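Local coordinates for tetracycline repressor protein class G (Acinetobacter baumannii, PDB 6RX9) that represses the tetracycline resistance gene by binding its operator DNA through a helix-turn-helix, and loses affinity for that DNA when tetracycline binds, at residues Asn82-Arg87 and Phe190-Leu195; Thr115-Leu120 and Lys128-Ala133; Arg135-Tyr140 and Ala197-Leu202. One frame throughout, in Å; residues are numbered along the deposited sequence. Where two conformers were deposited one is given.

Interaction 1: Asn82-Arg87 and Phe190-Leu195; sequences NALSFR and FGLDSL
In the all-helical C-terminal domain of this TetR-family repressor, helix 75-91 packs against helix 185-202 through Ala83, Leu84 and Leu192. Leu192 takes part in both side-chain contacts. Its CB points toward helix 75-91, and its CG stands anti to the backbone N (chi1 180°). This sends the forked end across, with both methyls against Ala83. Leu192 CD1 lies 3.6 Å from Ala83 CB, and Leu192 CD2 lies 3.7 Å from the same methyl. The small alanine lets the two backbones approach to 7.8 Å between Ala83 CA and Leu192 CA. Leu84 joins from the flank: its CG is 4.2 Å from Leu192 CD2. Leu84 also touches Phe188 and Asn189 of helix 185-202.

Helix 185-202 also carries a serine turned back on its own backbone. Ser194 OG binds Phe190 O at 2.8 Å and sits over the centre of the Phe190 ring, 3.8 Å above its plane. Asn82, a residue that probably binds tetracycline, turns its side chain elsewhere: OD1 binds Arg63 and ND2 binds Arg66 O. Leu195 packs on Gly191 of the second subunit, so helix 185-202 also serves the dimer.

The contact itself is purely apolar. It rests on the fit of a leucine fork to an alanine methyl, while the polar side chains bond within their own helix or to residues outside the two segments.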
# COMPACT_ATOMS: atom_id res chain seq x y z
N ASN A 82 -0.03 -13.29 11.76
CA ASN A 82 0.92 -12.15 11.60
C ASN A 82 0.25 -11.06 10.74
O ASN A 82 0.28 -9.88 11.14
CB ASN A 82 2.25 -12.59 11.00
CG ASN A 82 3.26 -11.47 10.91
OD1 ASN A 82 3.39 -10.82 9.88
ND2 ASN A 82 3.97 -11.22 12.00
N ALA A 83 -0.36 -11.45 9.61
CA ALA A 83 -1.04 -10.52 8.68
C ALA A 83 -2.19 -9.81 9.40
O ALA A 83 -2.30 -8.57 9.27
CB ALA A 83 -1.52 -11.26 7.45
N LEU A 84 -3.01 -10.56 10.15
CA LEU A 84 -4.22 -10.03 10.85
C LEU A 84 -3.81 -9.01 11.92
O LEU A 84 -4.51 -7.99 12.08
CB LEU A 84 -5.02 -11.19 11.45
CG LEU A 84 -5.78 -12.05 10.43
CD1 LEU A 84 -6.17 -13.39 11.04
CD2 LEU A 84 -7.00 -11.32 9.90
N SER A 85 -2.71 -9.29 12.64
CA SER A 85 -2.14 -8.42 13.70
C SER A 85 -1.62 -7.11 13.08
O SER A 85 -1.84 -6.04 13.70
CB SER A 85 -1.05 -9.13 14.47
OG SER A 85 0.12 -9.28 13.68
N PHE A 86 -0.96 -7.19 11.93
CA PHE A 86 -0.44 -6.02 11.17
C PHE A 86 -1.62 -5.15 10.72
O PHE A 86 -1.57 -3.92 10.89
CB PHE A 86 0.45 -6.48 10.01
CG PHE A 86 1.15 -5.39 9.24
CD1 PHE A 86 1.55 -4.21 9.85
CD2 PHE A 86 1.45 -5.56 7.89
CE1 PHE A 86 2.21 -3.23 9.13
CE2 PHE A 86 2.11 -4.58 7.18
CZ PHE A 86 2.49 -3.41 7.80
N ARG A 87 -2.68 -5.78 10.18
CA ARG A 87 -3.90 -5.06 9.73
C ARG A 87 -4.55 -4.34 10.92
O ARG A 87 -4.88 -3.14 10.78
CB ARG A 87 -4.90 -6.03 9.08
CG ARG A 87 -6.20 -5.35 8.66
CD ARG A 87 -7.14 -6.32 8.00
NE ARG A 87 -8.34 -5.67 7.50
CZ ARG A 87 -9.58 -5.93 7.89
NH1 ARG A 87 -9.83 -6.86 8.80
NH2 ARG A 87 -10.59 -5.27 7.35
N PHE A 190 -10.26 -13.05 2.12
CA PHE A 190 -10.23 -13.76 0.81
C PHE A 190 -8.86 -13.58 0.15
O PHE A 190 -8.28 -14.58 -0.29
CB PHE A 190 -11.35 -13.32 -0.12
CG PHE A 190 -11.23 -13.95 -1.49
CD1 PHE A 190 -11.62 -15.26 -1.70
CD2 PHE A 190 -10.69 -13.24 -2.55
CE1 PHE A 190 -11.48 -15.84 -2.96
CE2 PHE A 190 -10.55 -13.82 -3.80
CZ PHE A 190 -10.95 -15.12 -4.00
N GLY A 191 -8.35 -12.34 0.07
CA GLY A 191 -7.02 -12.04 -0.49
C GLY A 191 -5.91 -12.72 0.30
O GLY A 191 -4.96 -13.24 -0.33
N LEU A 192 -6.00 -12.69 1.63
CA LEU A 192 -4.97 -13.27 2.54
C LEU A 192 -4.92 -14.79 2.35
O LEU A 192 -3.81 -15.32 2.17
CB LEU A 192 -5.32 -12.90 3.99
CG LEU A 192 -4.36 -13.42 5.06
CD1 LEU A 192 -2.92 -13.10 4.72
CD2 LEU A 192 -4.73 -12.86 6.42
N ASP A 193 -6.08 -15.45 2.39
CA ASP A 193 -6.22 -16.92 2.22
C ASP A 193 -5.69 -17.34 0.85
O ASP A 193 -5.03 -18.39 0.76
CB ASP A 193 -7.67 -17.36 2.44
CG ASP A 193 -8.15 -17.25 3.88
OD1 ASP A 193 -7.29 -17.11 4.78
OD2 ASP A 193 -9.37 -17.31 4.10
N SER A 194 -5.97 -16.55 -0.20
CA SER A 194 -5.49 -16.78 -1.58
C SER A 194 -3.96 -16.69 -1.63
O SER A 194 -3.33 -17.59 -2.21
CB SER A 194 -6.13 -15.82 -2.55
OG SER A 194 -7.53 -16.02 -2.59
N LEU A 195 -3.38 -15.66 -1.02
CA LEU A 195 -1.91 -15.46 -0.98
C LEU A 195 -1.25 -16.68 -0.32
O LEU A 195 -0.30 -17.24 -0.91
CB LEU A 195 -1.61 -14.17 -0.22
CG LEU A 195 -0.21 -13.58 -0.40
CD1 LEU A 195 0.15 -13.44 -1.87
CD2 LEU A 195 -0.10 -12.23 0.31

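Interaction 2: Thr115-Leu120 and Lys128-Ala133; sequences TQIRFL and KRAVWA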
# COMPACT_ATOMS: atom_id res chain seq x y z
N THR A 115 14.78 -15.42 12.67
CA THR A 115 13.88 -16.41 13.33
C THR A 115 12.72 -16.74 12.37
O THR A 115 12.45 -17.94 12.17
CB THR A 115 13.36 -15.89 14.68
OG1 THR A 115 14.47 -15.54 15.49
CG2 THR A 115 12.51 -16.92 15.40
N GLN A 116 12.07 -15.72 11.80
CA GLN A 116 10.93 -15.87 10.86
C GLN A 116 11.39 -16.65 9.62
O GLN A 116 10.70 -17.63 9.25
CB GLN A 116 10.36 -14.51 10.45
CG GLN A 116 9.57 -13.81 11.55
CD GLN A 116 8.91 -12.54 11.06
OE1 GLN A 116 9.20 -12.04 9.98
NE2 GLN A 116 8.01 -12.00 11.87
N ILE A 117 12.50 -16.23 9.00
CA ILE A 117 13.05 -16.84 7.74
C ILE A 117 13.43 -18.30 8.01
O ILE A 117 13.03 -19.17 7.21
CB ILE A 117 14.23 -16.01 7.20
CG1 ILE A 117 13.78 -14.62 6.73
CG2 ILE A 117 14.95 -16.76 6.09
CD1 ILE A 117 14.90 -13.62 6.59
N ARG A 118 14.18 -18.56 9.09
CA ARG A 118 14.67 -19.92 9.45
C ARG A 118 13.47 -20.85 9.70
O ARG A 118 13.56 -22.03 9.31
CB ARG A 118 15.62 -19.87 10.65
CG ARG A 118 17.03 -19.44 10.30
CD ARG A 118 18.01 -19.75 11.42
NE ARG A 118 19.35 -19.21 11.21
CZ ARG A 118 20.30 -19.77 10.47
NH1 ARG A 118 20.08 -20.91 9.82
NH2 ARG A 118 21.48 -19.19 10.37
N PHE A 119 12.39 -20.34 10.30
CA PHE A 119 11.14 -21.11 10.57
C PHE A 119 10.48 -21.51 9.25
O PHE A 119 10.11 -22.70 9.11
CB PHE A 119 10.17 -20.31 11.44
CG PHE A 119 8.80 -20.94 11.57
CD1 PHE A 119 8.63 -22.14 12.24
CD2 PHE A 119 7.69 -20.34 11.00
CE1 PHE A 119 7.38 -22.73 12.35
CE2 PHE A 119 6.43 -20.92 11.11
CZ PHE A 119 6.28 -22.11 11.78
N LEU A 120 10.31 -20.57 8.32
CA LEU A 120 9.71 -20.85 6.99
C LEU A 120 10.57 -21.88 6.25
O LEU A 120 9.98 -22.79 5.62
CB LEU A 120 9.56 -19.55 6.19
CG LEU A 120 8.48 -18.58 6.70
CD1 LEU A 120 8.29 -17.43 5.73
CD2 LEU A 120 7.16 -19.30 6.93
N LYS A 128 15.21 -17.47 -0.16
CA LYS A 128 14.75 -16.37 -1.04
C LYS A 128 13.23 -16.22 -0.93
O LYS A 128 12.75 -15.10 -0.65
CB LYS A 128 15.07 -16.64 -2.52
CG LYS A 128 16.44 -16.21 -3.00
CD LYS A 128 16.53 -16.22 -4.51
CE LYS A 128 17.93 -16.48 -5.04
NZ LYS A 128 17.89 -17.16 -6.36
N ARG A 129 12.51 -17.32 -1.17
CA ARG A 129 11.03 -17.35 -1.31
C ARG A 129 10.38 -17.10 0.06
O ARG A 129 9.28 -16.52 0.08
CB ARG A 129 10.59 -18.65 -1.97
CG ARG A 129 10.95 -18.71 -3.45
CD ARG A 129 10.80 -20.08 -4.08
NE ARG A 129 11.24 -20.08 -5.47
CZ ARG A 129 10.46 -20.23 -6.54
NH1 ARG A 129 9.16 -20.43 -6.41
NH2 ARG A 129 11.00 -20.20 -7.75
N ALA A 130 11.05 -17.48 1.15
CA ALA A 130 10.65 -17.14 2.54
C ALA A 130 10.57 -15.62 2.69
O ALA A 130 9.54 -15.13 3.18
CB ALA A 130 11.61 -17.75 3.53
N VAL A 131 11.62 -14.89 2.27
CA VAL A 131 11.69 -13.40 2.35
C VAL A 131 10.62 -12.80 1.42
O VAL A 131 9.93 -11.87 1.86
CB VAL A 131 13.09 -12.86 2.03
CG1 VAL A 131 13.10 -11.34 1.96
CG2 VAL A 131 14.13 -13.35 3.04
N TRP A 132 10.50 -13.33 0.20
CA TRP A 132 9.51 -12.85 -0.81
C TRP A 132 8.08 -13.01 -0.26
O TRP A 132 7.26 -12.10 -0.50
CB TRP A 132 9.66 -13.58 -2.15
CG TRP A 132 10.89 -13.22 -2.92
CD1 TRP A 132 11.71 -12.15 -2.72
CD2 TRP A 132 11.43 -13.93 -4.05
NE1 TRP A 132 12.73 -12.15 -3.64
CE2 TRP A 132 12.58 -13.23 -4.47
CE3 TRP A 132 11.05 -15.09 -4.74
CZ2 TRP A 132 13.35 -13.65 -5.55
CZ3 TRP A 132 11.82 -15.50 -5.81
CH2 TRP A 132 12.95 -14.79 -6.21
N ALA A 133 7.80 -14.12 0.43
CA ALA A 133 6.48 -14.45 1.02
C ALA A 133 6.16 -13.48 2.16
O ALA A 133 5.05 -12.91 2.15
CB ALA A 133 6.47 -15.88 1.49
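Ile117, Leu120, Ala130 and Val131 join two consecutive helices linked by a short turn in the all-helical C-terminal domain. Helix 110-122 ends, the chain turns, and helix 127-155 leaves with its direction at 120° to the first. The axes of the two short segments come within 9.0 Å. The backbones are nearest at Ile117 and Ala130, whose CA atoms are 5.7 Å apart.

The side-chain contacts across the pair are apolar, and all four touching residues are buried. Ala130 points its methyl toward helix 110-122, where it meets the stem of Leu120: CB to CB is 3.8 Å. Ile117 CG2 touches the same methyl more loosely, at 4.3 Å from Ala130 CB. A second patch forms beside it. The Ile117 side chain crosses that of Val131 at a slant. Its CG1 stands beside the backbone N (chi1 -66°) and carries CD1 out to Val131 CG2. Ile117 CG1 itself stays a little farther off, 3.9 Å from Val131 CG2. The Val131 methyl is therefore met by the last two carbons of the isoleucine chain.

Charged and apolar partners from outside complete the setting. Lys128 makes a salt bridge to Asp182 of the second subunit. That subunit also covers part of the apolar patch, with its Leu172 on Ile117 and its Leu179 on Val131. Leu120 also touches Trp75 of helix 75-91, and its side chain lies about 9 Å from that of Asn82.

One contact is with backbone: Leu120 CD1 rests 3.7 Å from Ala130 O. The closest pair of methyls is Ile117 CD1 and Val131 CG2, at 3.6 Å.

Interaction 3: Arg135-Tyr140 and Ala197-Leu202; sequences RAVSHY and AGFERL
Ala197 O is gripped by two nitrogens of Arg201, near the C-terminal end of the helix whose Phe199 meets Ala136 and Val137. Arg201 NE donates at 2.7 Å to Ala197 O, and Arg201 NH2 donates to the same oxygen at 2.8 Å. The grip is side-on, and the oxygen lies almost in the guanidinium plane. Both bonds are bent, the NE bond at an N-H...O angle of 147° and the NH2 bond more so. Arg201 NH2 also forms a salt bridge of 3.2 Å with Glu200 OE2. Several backbone bonds within 197-202 are weak. The Arg201 grip spans the same turn, from a nearly eclipsed side chain (chi1 -2°). Arg201 NE of the second subunit lies close to this one, a pairing of like charges.

Phe199 makes the contact with helix 127-155. The two helices belong to the TetR-type C-terminal domain, and they stand well apart here: the nearest CA atoms, of Ala136 and Phe199, are 10.2 Å from each other. The Phe199 ring bridges this distance. Its CG lies beside the backbone N (chi1 -67°), and its far edge meets helix 127-155. Val137 CG2 is in the ring plane at that edge, 3.8 Å from Phe199 CE2. Ala136 CB points toward the ring and lies 4.2 Å from Phe199 CZ, also near the plane.

Phe199 also touches Trp75 and Leu79 of helix 75-91 and Ser194 of the second subunit. Val137 touches Leu195, and its side chain is about 5 Å from that of Asn82.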
# COMPACT_ATOMS: atom_id res chain seq x y z
N ARG A 135 7.40 -10.50 2.71
CA ARG A 135 7.29 -9.14 2.12
C ARG A 135 5.96 -9.01 1.37
O ARG A 135 5.29 -7.97 1.54
CB ARG A 135 8.51 -8.84 1.24
CG ARG A 135 9.76 -8.52 2.05
CD ARG A 135 10.99 -8.22 1.22
NE ARG A 135 12.17 -8.05 2.07
CZ ARG A 135 13.42 -7.89 1.62
NH1 ARG A 135 13.68 -7.88 0.33
NH2 ARG A 135 14.41 -7.74 2.49
N ALA A 136 5.57 -10.04 0.61
CA ALA A 136 4.32 -10.08 -0.19
C ALA A 136 3.10 -9.90 0.73
O ALA A 136 2.20 -9.13 0.37
CB ALA A 136 4.23 -11.35 -0.98
N VAL A 137 3.08 -10.59 1.87
CA VAL A 137 1.99 -10.48 2.89
C VAL A 137 1.90 -9.02 3.35
O VAL A 137 0.78 -8.47 3.36
CB VAL A 137 2.20 -11.46 4.06
CG1 VAL A 137 1.26 -11.17 5.22
CG2 VAL A 137 2.05 -12.91 3.61
N SER A 138 3.03 -8.42 3.71
CA SER A 138 3.12 -7.01 4.19
C SER A 138 2.59 -6.05 3.11
O SER A 138 1.83 -5.14 3.46
CB SER A 138 4.53 -6.65 4.59
OG SER A 138 4.86 -7.25 5.84
N HIS A 139 2.99 -6.26 1.85
CA HIS A 139 2.55 -5.44 0.69
C HIS A 139 1.02 -5.46 0.59
O HIS A 139 0.41 -4.37 0.48
CB HIS A 139 3.19 -5.91 -0.63
CG HIS A 139 4.68 -5.83 -0.67
ND1 HIS A 139 5.41 -5.03 0.19
CD2 HIS A 139 5.58 -6.43 -1.48
CE1 HIS A 139 6.70 -5.16 -0.08
NE2 HIS A 139 6.82 -6.01 -1.11
N TYR A 140 0.42 -6.65 0.65
CA TYR A 140 -1.04 -6.87 0.55
C TYR A 140 -1.76 -6.11 1.67
O TYR A 140 -2.73 -5.39 1.38
CB TYR A 140 -1.40 -8.36 0.56
CG TYR A 140 -2.87 -8.61 0.68
CD1 TYR A 140 -3.73 -8.35 -0.39
CD2 TYR A 140 -3.44 -9.06 1.86
CE1 TYR A 140 -5.09 -8.54 -0.28
CE2 TYR A 140 -4.80 -9.27 1.98
CZ TYR A 140 -5.63 -9.00 0.91
OH TYR A 140 -6.98 -9.20 1.01
N ALA A 197 -2.52 -19.79 0.32
CA ALA A 197 -2.83 -20.99 -0.50
C ALA A 197 -1.84 -21.08 -1.67
O ALA A 197 -1.38 -22.20 -1.98
CB ALA A 197 -4.25 -20.96 -0.99
N GLY A 198 -1.52 -19.95 -2.30
CA GLY A 198 -0.56 -19.84 -3.41
C GLY A 198 0.86 -20.19 -3.00
O GLY A 198 1.57 -20.81 -3.82
N PHE A 199 1.28 -19.80 -1.80
CA PHE A 199 2.63 -20.09 -1.25
C PHE A 199 2.85 -21.61 -1.19
O PHE A 199 3.97 -22.05 -1.52
CB PHE A 199 2.83 -19.47 0.14
CG PHE A 199 2.87 -17.96 0.18
CD1 PHE A 199 3.32 -17.22 -0.91
CD2 PHE A 199 2.49 -17.29 1.33
CE1 PHE A 199 3.36 -15.84 -0.84
CE2 PHE A 199 2.54 -15.91 1.39
CZ PHE A 199 2.97 -15.18 0.30
N GLU A 200 1.82 -22.37 -0.82
CA GLU A 200 1.87 -23.85 -0.63
C GLU A 200 2.61 -24.51 -1.81
O GLU A 200 3.48 -25.36 -1.55
CB GLU A 200 0.47 -24.45 -0.50
CG GLU A 200 -0.33 -23.92 0.67
CD GLU A 200 -1.31 -24.90 1.28
OE1 GLU A 200 -0.87 -25.98 1.72
OE2 GLU A 200 -2.52 -24.58 1.33
N ARG A 201 2.28 -24.11 -3.05
CA ARG A 201 2.79 -24.74 -4.30
C ARG A 201 4.13 -24.12 -4.71
O ARG A 201 4.94 -24.84 -5.31
CB ARG A 201 1.81 -24.63 -5.47
CG ARG A 201 0.47 -23.95 -5.19
CD ARG A 201 -0.58 -24.91 -4.67
NE ARG A 201 -1.35 -24.39 -3.54
CZ ARG A 201 -2.29 -25.07 -2.89
NH1 ARG A 201 -2.60 -26.31 -3.24
NH2 ARG A 201 -2.92 -24.50 -1.87
N LEU A 202 4.35 -22.83 -4.41
CA LEU A 202 5.53 -22.06 -4.91
C LEU A 202 6.61 -21.93 -3.82
O LEU A 202 7.57 -21.19 -4.06
CB LEU A 202 5.06 -20.68 -5.38
CG LEU A 202 3.95 -20.68 -6.43
CD1 LEU A 202 3.72 -19.27 -6.97
CD2 LEU A 202 4.26 -21.64 -7.57

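All three contacts lie in the C-terminal domain and join four helices. Interactions 1 and 3 share helix 185-202, and interactions 2 and 3 share helix 127-155. The centres of interactions 1 and 3 are 9 Å apart, those of 2 and 3 are 11 Å, and those of 1 and 2 are 16 Å. Along the chain, interaction 2 falls wholly between the two segments of interaction 1 and closes before interaction 3 opens. The segments of interactions 1 and 3 alternate. Interactions 1 and 3 join helices far apart in sequence. All three touch the second subunit, consistent with a core that lies between the probable tetracycline site and the dimer interface.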